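Local coordinates for protein naphthalene dioxygenase large subunit (Rhodococcus sp., PDB 2B1X) that forms the large subunit of a Rieske-type dioxygenase, carrying an Fe2/S2 cluster and an iron(III) ion in separate domains, at residues G112-V124 with Y131-R143. Sequence-based numbering, arbitrary orientation.
Sequences GWTYSNTGSLVGV and YGNQLKKSDWNLR. With FES (Fe2/s2 (inorganic) cluster), chain H.
L142 covers one face of the Y115 ring, its CD2 lying 3.5 Å from the ring centroid and only 9° off the normal, a CH-pi contact. L121 CD1 sits over the opposite face, nearer the rim, which sandwiches the ring between two leucines, and W140 O meets its edge at CE2 (3.5 Å). That carbonyl oxygen is buried and finds no hydrogen-bond partner, whereas Y115 OH bonds to the backbone N of R89. L121 extends away from its backbone N (chi1 -179°), which carries CD2 to 3.9 Å from W140 CB, the two side chains running alongside each other. N141 grips the hairpin next to this: its OD1 accepts from L121 N at 3.0 Å, the donor standing 44° out of the carbonyl plane, and a water joins OD1 to L121 O. One residue on, L142 N donates to G119 O (2.9 Å). Farther along, the W113 indole receives Y131 OH in plane at its edge, 3.4 Å from CZ2, while V124 CG2 lies over one face toward the rim. L135 CD2 touches both V124 CG2 and W113 CZ2. K137, bent at chi3 and chi4, lays its aliphatic chain across L121, with CE 3.6 Å from V122 O. W113 also stacks on H90 and, with G112, borders the Fe2/S2 cluster, S1 lying 3.6 Å from W113 N. The hairpin, with a classic bulge where V122 and G123 face T114, is thus backed by the loop leading to strand 147-151, an arrangement belonging to the cluster-binding part of a Rieske [2Fe-2S] domain.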
ATOM      1  N   GLY A 112     -11.234  -3.450 -31.052  1.00 10.74           N
ATOM      2  CA  GLY A 112     -12.596  -3.277 -31.550  1.00 11.26           C
ATOM      3  C   GLY A 112     -13.422  -4.514 -31.896  1.00 10.60           C
ATOM      4  O   GLY A 112     -14.398  -4.372 -32.589  1.00 11.32           O
ATOM      5  N   TRP A 113     -13.040  -5.714 -31.451  1.00 10.78           N
ATOM      6  CA  TRP A 113     -13.897  -6.882 -31.585  1.00 10.50           C
ATOM      7  C   TRP A 113     -15.186  -6.527 -30.857  1.00 10.83           C
ATOM      8  O   TRP A 113     -15.149  -5.921 -29.787  1.00 10.65           O
ATOM      9  CB  TRP A 113     -13.252  -8.095 -30.922  1.00 10.51           C
ATOM     10  CG  TRP A 113     -12.115  -8.746 -31.758  1.00 10.93           C
ATOM     11  CD1 TRP A 113     -11.358  -8.155 -32.715  1.00 11.08           C
ATOM     12  CD2 TRP A 113     -11.660 -10.101 -31.670  1.00 10.67           C
ATOM     13  NE1 TRP A 113     -10.450  -9.051 -33.226  1.00 11.38           N
ATOM     14  CE2 TRP A 113     -10.636 -10.262 -32.616  1.00 10.99           C
ATOM     15  CE3 TRP A 113     -12.054 -11.218 -30.912  1.00 11.30           C
ATOM     16  CZ2 TRP A 113      -9.963 -11.469 -32.792  1.00 10.97           C
ATOM     17  CZ3 TRP A 113     -11.385 -12.416 -31.087  1.00 10.75           C
ATOM     18  CH2 TRP A 113     -10.361 -12.537 -32.022  1.00 10.86           C
ATOM     19  N   THR A 114     -16.311  -6.879 -31.464  1.00 11.03           N
ATOM     20  CA  THR A 114     -17.616  -6.434 -30.982  1.00 11.29           C
ATOM     21  C   THR A 114     -18.477  -7.641 -30.693  1.00 11.14           C
ATOM     22  O   THR A 114     -18.644  -8.513 -31.565  1.00 10.27           O
ATOM     23  CB  THR A 114     -18.266  -5.561 -32.084  1.00 12.00           C
ATOM     24  OG1 THR A 114     -17.399  -4.440 -32.344  1.00 14.38           O
ATOM     25  CG2 THR A 114     -19.581  -4.922 -31.599  1.00 11.71           C
ATOM     26  N   TYR A 115     -19.057  -7.654 -29.493  1.00 11.09           N
ATOM     27  CA  TYR A 115     -19.865  -8.759 -29.015  1.00 11.21           C
ATOM     28  C   TYR A 115     -21.303  -8.316 -28.773  1.00 11.93           C
ATOM     29  O   TYR A 115     -21.542  -7.252 -28.196  1.00 12.54           O
ATOM     30  CB  TYR A 115     -19.276  -9.358 -27.727  1.00 11.07           C
ATOM     31  CG  TYR A 115     -17.791  -9.793 -27.816  1.00 11.76           C
ATOM     32  CD1 TYR A 115     -16.766  -8.874 -27.614  1.00 10.93           C
ATOM     33  CD2 TYR A 115     -17.439 -11.127 -28.046  1.00  8.92           C
ATOM     34  CE1 TYR A 115     -15.417  -9.281 -27.673  1.00 12.51           C
ATOM     35  CE2 TYR A 115     -16.131 -11.545 -28.075  1.00 10.82           C
ATOM     36  CZ  TYR A 115     -15.115 -10.620 -27.900  1.00 10.93           C
ATOM     37  OH  TYR A 115     -13.804 -11.030 -27.940  1.00 14.28           O
ATOM     38  N   SER A 116     -22.264  -9.118 -29.232  1.00 11.60           N
ATOM     39  CA  SER A 116     -23.645  -8.985 -28.729  1.00 11.94           C
ATOM     40  C   SER A 116     -23.689  -9.197 -27.229  1.00 12.34           C
ATOM     41  O   SER A 116     -22.846  -9.913 -26.681  1.00 11.51           O
ATOM     42  CB  SER A 116     -24.539 -10.013 -29.418  1.00 11.74           C
ATOM     43  OG  SER A 116     -25.876  -9.871 -29.016  1.00 13.16           O
ATOM     44  N   ASN A 117     -24.695  -8.623 -26.551  1.00 13.37           N
ATOM     45  CA  ASN A 117     -24.900  -8.934 -25.129  1.00 13.69           C
ATOM     46  C   ASN A 117     -25.347 -10.390 -24.920  1.00 13.54           C
ATOM     47  O   ASN A 117     -25.386 -10.909 -23.809  1.00 14.14           O
ATOM     48  CB  ASN A 117     -25.850  -7.931 -24.443  1.00 13.35           C
ATOM     49  CG  ASN A 117     -27.164  -7.789 -25.147  1.00 14.55           C
ATOM     50  OD1 ASN A 117     -27.578  -8.648 -25.938  1.00 13.59           O
ATOM     51  ND2 ASN A 117     -27.847  -6.685 -24.865  1.00 14.61           N
ATOM     52  N   THR A 118     -25.658 -11.029 -26.029  1.00 13.50           N
ATOM     53  CA  THR A 118     -25.817 -12.472 -26.131  1.00 14.29           C
ATOM     54  C   THR A 118     -24.478 -13.216 -25.816  1.00 14.49           C
ATOM     55  O   THR A 118     -24.454 -14.393 -25.411  1.00 13.75           O
ATOM     56  CB  THR A 118     -26.189 -12.683 -27.619  1.00 15.04           C
ATOM     57  OG1 THR A 118     -27.567 -13.038 -27.765  1.00 16.94           O
ATOM     58  CG2 THR A 118     -25.385 -13.759 -28.239  1.00 12.68           C
ATOM     59  N   GLY A 119     -23.364 -12.528 -26.041  1.00 13.95           N
ATOM     60  CA  GLY A 119     -22.029 -13.143 -25.933  1.00 14.29           C
ATOM     61  C   GLY A 119     -21.372 -13.439 -27.281  1.00 14.37           C
ATOM     62  O   GLY A 119     -20.155 -13.665 -27.359  1.00 14.77           O
ATOM     63  N   SER A 120     -22.166 -13.461 -28.352  1.00 14.04           N
ATOM     64  CA  SER A 120     -21.641 -13.789 -29.683  1.00 14.44           C
ATOM     65  C   SER A 120     -20.727 -12.694 -30.215  1.00 13.25           C
ATOM     66  O   SER A 120     -21.080 -11.503 -30.165  1.00 11.91           O
ATOM     67  CB  SER A 120     -22.777 -14.008 -30.693  1.00 14.65           C
ATOM     68  OG  SER A 120     -23.550 -15.142 -30.339  1.00 18.86           O
ATOM     69  N   LEU A 121     -19.549 -13.113 -30.697  1.00 12.47           N
ATOM     70  CA  LEU A 121     -18.678 -12.262 -31.452  1.00 12.47           C
ATOM     71  C   LEU A 121     -19.353 -11.977 -32.801  1.00 13.22           C
ATOM     72  O   LEU A 121     -19.572 -12.895 -33.603  1.00 13.04           O
ATOM     73  CB  LEU A 121     -17.315 -12.950 -31.684  1.00 12.19           C
ATOM     74  CG  LEU A 121     -16.255 -12.136 -32.463  1.00 11.84           C
ATOM     75  CD1 LEU A 121     -15.999 -10.738 -31.799  1.00 12.69           C
ATOM     76  CD2 LEU A 121     -14.957 -12.930 -32.562  1.00  8.34           C
ATOM     77  N   VAL A 122     -19.711 -10.723 -33.049  1.00 13.44           N
ATOM     78  CA  VAL A 122     -20.526 -10.412 -34.243  1.00 14.15           C
ATOM     79  C   VAL A 122     -19.777  -9.491 -35.178  1.00 14.33           C
ATOM     80  O   VAL A 122     -20.163  -9.332 -36.343  1.00 14.52           O
ATOM     81  CB  VAL A 122     -21.912  -9.748 -33.891  1.00 14.40           C
ATOM     82  CG1 VAL A 122     -22.829 -10.708 -33.131  1.00 14.12           C
ATOM     83  CG2 VAL A 122     -21.712  -8.451 -33.088  1.00 14.22           C
ATOM     84  N   GLY A 123     -18.707  -8.870 -34.675  1.00 14.78           N
ATOM     85  CA  GLY A 123     -17.904  -7.976 -35.498  1.00 14.95           C
ATOM     86  C   GLY A 123     -16.411  -7.968 -35.225  1.00 14.87           C
ATOM     87  O   GLY A 123     -15.970  -7.815 -34.086  1.00 15.69           O
ATOM     88  N   VAL A 124     -15.629  -8.173 -36.279  1.00 15.12           N
ATOM     89  CA  VAL A 124     -14.174  -8.110 -36.212  1.00 14.78           C
ATOM     90  C   VAL A 124     -13.657  -7.087 -37.237  1.00 15.09           C
ATOM     91  O   VAL A 124     -13.874  -7.253 -38.470  1.00 14.59           O
ATOM     92  CB  VAL A 124     -13.568  -9.533 -36.414  1.00 15.66           C
ATOM     93  CG1 VAL A 124     -12.056  -9.511 -36.623  1.00 14.47           C
ATOM     94  CG2 VAL A 124     -13.940 -10.468 -35.204  1.00 16.22           C
ATOM     95  N   TYR A 131      -7.643 -10.898 -41.441  1.00 15.94           N
ATOM     96  CA  TYR A 131      -7.920 -12.323 -41.193  1.00 15.15           C
ATOM     97  C   TYR A 131      -8.241 -13.153 -42.442  1.00 14.84           C
ATOM     98  O   TYR A 131      -8.377 -14.389 -42.363  1.00 14.92           O
ATOM     99  CB  TYR A 131      -9.022 -12.500 -40.119  1.00 14.14           C
ATOM    100  CG  TYR A 131      -8.614 -11.999 -38.742  1.00 13.87           C
ATOM    101  CD1 TYR A 131      -8.820 -10.668 -38.374  1.00 12.01           C
ATOM    102  CD2 TYR A 131      -8.022 -12.856 -37.816  1.00 12.18           C
ATOM    103  CE1 TYR A 131      -8.432 -10.200 -37.114  1.00 13.33           C
ATOM    104  CE2 TYR A 131      -7.627 -12.397 -36.554  1.00 11.05           C
ATOM    105  CZ  TYR A 131      -7.836 -11.073 -36.222  1.00 12.78           C
ATOM    106  OH  TYR A 131      -7.472 -10.621 -34.996  1.00 13.67           O
ATOM    107  N   GLY A 132      -8.387 -12.492 -43.584  1.00 14.11           N
ATOM    108  CA  GLY A 132      -8.713 -13.188 -44.818  1.00 14.99           C
ATOM    109  C   GLY A 132      -9.978 -14.027 -44.691  1.00 15.11           C
ATOM    110  O   GLY A 132     -10.091 -15.094 -45.308  1.00 14.98           O
ATOM    111  N   ASN A 133     -10.909 -13.549 -43.875  1.00 15.88           N
ATOM    112  CA  ASN A 133     -12.171 -14.251 -43.585  1.00 17.15           C
ATOM    113  C   ASN A 133     -12.001 -15.691 -43.046  1.00 17.16           C
ATOM    114  O   ASN A 133     -12.910 -16.542 -43.172  1.00 17.55           O
ATOM    115  CB  ASN A 133     -13.103 -14.207 -44.817  1.00 17.93           C
ATOM    116  CG  ASN A 133     -13.603 -12.789 -45.124  1.00 20.08           C
ATOM    117  OD1 ASN A 133     -13.647 -12.381 -46.287  1.00 23.59           O
ATOM    118  ND2 ASN A 133     -13.992 -12.041 -44.078  1.00 23.40           N
ATOM    119  N   GLN A 134     -10.848 -15.963 -42.429  1.00 16.37           N
ATOM    120  CA  GLN A 134     -10.556 -17.295 -41.898  1.00 15.63           C
ATOM    121  C   GLN A 134     -10.871 -17.431 -40.401  1.00 15.88           C
ATOM    122  O   GLN A 134     -10.812 -18.532 -39.866  1.00 15.87           O
ATOM    123  CB  GLN A 134      -9.098 -17.699 -42.120  1.00 15.30           C
ATOM    124  CG  GLN A 134      -8.636 -17.704 -43.555  1.00 15.18           C
ATOM    125  CD  GLN A 134      -9.437 -18.670 -44.407  1.00 16.47           C
ATOM    126  OE1 GLN A 134      -9.370 -19.879 -44.192  1.00 16.61           O
ATOM    127  NE2 GLN A 134     -10.191 -18.147 -45.382  1.00 15.81           N
ATOM    128  N   LEU A 135     -11.184 -16.329 -39.744  1.00 15.76           N
ATOM    129  CA  LEU A 135     -11.528 -16.374 -38.326  1.00 16.29           C
ATOM    130  C   LEU A 135     -12.972 -16.821 -38.126  1.00 16.42           C
ATOM    131  O   LEU A 135     -13.911 -16.179 -38.602  1.00 16.26           O
ATOM    132  CB  LEU A 135     -11.268 -15.035 -37.657  1.00 16.29           C
ATOM    133  CG  LEU A 135     -11.434 -14.969 -36.146  1.00 17.35           C
ATOM    134  CD1 LEU A 135     -10.233 -15.542 -35.406  1.00 18.17           C
ATOM    135  CD2 LEU A 135     -11.687 -13.532 -35.745  1.00 19.21           C
ATOM    136  N   LYS A 136     -13.137 -17.943 -37.442  1.00 16.15           N
ATOM    137  CA  LYS A 136     -14.462 -18.449 -37.124  1.00 16.25           C
ATOM    138  C   LYS A 136     -14.998 -17.745 -35.887  1.00 15.79           C
ATOM    139  O   LYS A 136     -14.630 -18.080 -34.743  1.00 15.11           O
ATOM    140  CB  LYS A 136     -14.421 -19.947 -36.886  1.00 16.47           C
ATOM    141  CG  LYS A 136     -15.821 -20.579 -36.841  1.00 18.32           C
ATOM    142  CD  LYS A 136     -15.711 -22.062 -36.877  1.00 22.78           C
ATOM    143  CE  LYS A 136     -16.954 -22.699 -36.294  1.00 25.03           C
ATOM    144  NZ  LYS A 136     -18.063 -22.664 -37.278  1.00 28.10           N
ATOM    145  N   LYS A 137     -15.864 -16.766 -36.114  1.00 15.50           N
ATOM    146  CA  LYS A 137     -16.362 -15.934 -35.015  1.00 15.84           C
ATOM    147  C   LYS A 137     -16.988 -16.714 -33.869  1.00 15.76           C
ATOM    148  O   LYS A 137     -16.740 -16.395 -32.690  1.00 15.64           O
ATOM    149  CB  LYS A 137     -17.288 -14.840 -35.537  1.00 15.54           C
ATOM    150  CG  LYS A 137     -16.547 -13.825 -36.398  1.00 17.40           C
ATOM    151  CD  LYS A 137     -17.182 -12.440 -36.329  1.00 19.87           C
ATOM    152  CE  LYS A 137     -18.402 -12.375 -37.225  1.00 21.81           C
ATOM    153  NZ  LYS A 137     -17.992 -12.481 -38.671  1.00 25.29           N
ATOM    154  N   SER A 138     -17.769 -17.747 -34.198  1.00 15.52           N
ATOM    155  CA  SER A 138     -18.469 -18.528 -33.162  1.00 15.82           C
ATOM    156  C   SER A 138     -17.528 -19.346 -32.258  1.00 15.12           C
ATOM    157  O   SER A 138     -17.943 -19.834 -31.214  1.00 15.61           O
ATOM    158  CB  SER A 138     -19.601 -19.418 -33.739  1.00 15.54           C
ATOM    159  OG  SER A 138     -19.172 -20.181 -34.853  1.00 17.63           O
ATOM    160  N   ASP A 139     -16.279 -19.521 -32.675  1.00 14.45           N
ATOM    161  CA  ASP A 139     -15.256 -20.092 -31.789  1.00 14.43           C
ATOM    162  C   ASP A 139     -14.688 -19.095 -30.773  1.00 13.87           C
ATOM    163  O   ASP A 139     -14.001 -19.482 -29.833  1.00 13.63           O
ATOM    164  CB  ASP A 139     -14.112 -20.698 -32.583  1.00 14.29           C
ATOM    165  CG  ASP A 139     -14.480 -22.041 -33.188  1.00 16.10           C
ATOM    166  OD1 ASP A 139     -13.706 -22.572 -34.026  1.00 16.46           O
ATOM    167  OD2 ASP A 139     -15.522 -22.635 -32.880  1.00 16.62           O
ATOM    168  N   TRP A 140     -14.983 -17.816 -30.963  1.00 13.42           N
ATOM    169  CA  TRP A 140     -14.439 -16.779 -30.089  1.00 12.63           C
ATOM    170  C   TRP A 140     -15.484 -15.866 -29.460  1.00 12.70           C
ATOM    171  O   TRP A 140     -15.240 -14.654 -29.307  1.00 11.93           O
ATOM    172  CB  TRP A 140     -13.356 -15.992 -30.835  1.00 13.20           C
ATOM    173  CG  TRP A 140     -12.362 -16.972 -31.417  1.00 13.55           C
ATOM    174  CD1 TRP A 140     -12.367 -17.482 -32.671  1.00 14.40           C
ATOM    175  CD2 TRP A 140     -11.282 -17.622 -30.724  1.00 14.81           C
ATOM    176  NE1 TRP A 140     -11.356 -18.399 -32.816  1.00 13.25           N
ATOM    177  CE2 TRP A 140     -10.687 -18.523 -31.633  1.00 13.77           C
ATOM    178  CE3 TRP A 140     -10.785 -17.566 -29.411  1.00 15.30           C
ATOM    179  CZ2 TRP A 140      -9.585 -19.311 -31.301  1.00 15.05           C
ATOM    180  CZ3 TRP A 140      -9.675 -18.349 -29.080  1.00 16.70           C
ATOM    181  CH2 TRP A 140      -9.091 -19.203 -30.019  1.00 14.61           C
ATOM    182  N   ASN A 141     -16.607 -16.462 -29.042  1.00 11.60           N
ATOM    183  CA  ASN A 141     -17.623 -15.775 -28.243  1.00 12.44           C
ATOM    184  C   ASN A 141     -17.061 -15.521 -26.848  1.00 11.95           C
ATOM    185  O   ASN A 141     -16.092 -16.168 -26.447  1.00 11.44           O
ATOM    186  CB  ASN A 141     -18.913 -16.617 -28.148  1.00 12.25           C
ATOM    187  CG  ASN A 141     -19.582 -16.820 -29.525  1.00 15.64           C
ATOM    188  OD1 ASN A 141     -19.272 -16.100 -30.488  1.00 14.58           O
ATOM    189  ND2 ASN A 141     -20.508 -17.795 -29.612  1.00 17.20           N
ATOM    190  N   LEU A 142     -17.663 -14.595 -26.113  1.00 11.67           N
ATOM    191  CA  LEU A 142     -17.270 -14.385 -24.717  1.00 11.98           C
ATOM    192  C   LEU A 142     -17.478 -15.697 -23.974  1.00 12.71           C
ATOM    193  O   LEU A 142     -18.479 -16.420 -24.215  1.00 11.76           O
ATOM    194  CB  LEU A 142     -18.129 -13.271 -24.082  1.00 12.04           C
ATOM    195  CG  LEU A 142     -17.919 -11.851 -24.636  1.00 11.64           C
ATOM    196  CD1 LEU A 142     -18.887 -10.852 -23.964  1.00 11.23           C
ATOM    197  CD2 LEU A 142     -16.470 -11.373 -24.502  1.00  9.05           C
ATOM    198  N   ARG A 143     -16.544 -16.012 -23.079  1.00 12.95           N
ATOM    199  CA  ARG A 143     -16.637 -17.273 -22.320  1.00 13.53           C
ATOM    200  C   ARG A 143     -17.778 -17.249 -21.312  1.00 13.61           C
ATOM    201  O   ARG A 143     -17.817 -16.390 -20.434  1.00 14.37           O
ATOM    202  CB  ARG A 143     -15.331 -17.619 -21.613  1.00 12.83           C
ATOM    203  CG  ARG A 143     -14.176 -17.821 -22.558  1.00 13.76           C
ATOM    204  CD  ARG A 143     -12.864 -18.090 -21.840  1.00 13.90           C
ATOM    205  NE  ARG A 143     -12.850 -19.432 -21.243  1.00 15.92           N
ATOM    206  CZ  ARG A 143     -12.082 -19.775 -20.229  1.00 18.65           C
ATOM    207  NH1 ARG A 143     -11.269 -18.874 -19.691  1.00 17.72           N
ATOM    208  NH2 ARG A 143     -12.114 -21.021 -19.764  1.00 20.09           N
TER
HETATM  209 FE1  FES H 501      -7.921  -7.173 -29.156  1.00 20.90          FE
HETATM  210 FE2  FES H 501     -10.130  -7.068 -27.512  1.00 20.79          FE
HETATM  211  S1  FES H 501     -10.027  -6.599 -29.681  1.00 22.34           S
HETATM  212  S2  FES H 501      -7.995  -7.440 -26.948  1.00 20.74           S
HETATM  213  O   HOH W   1     -20.387 -15.443 -33.161  1.00 45.49           O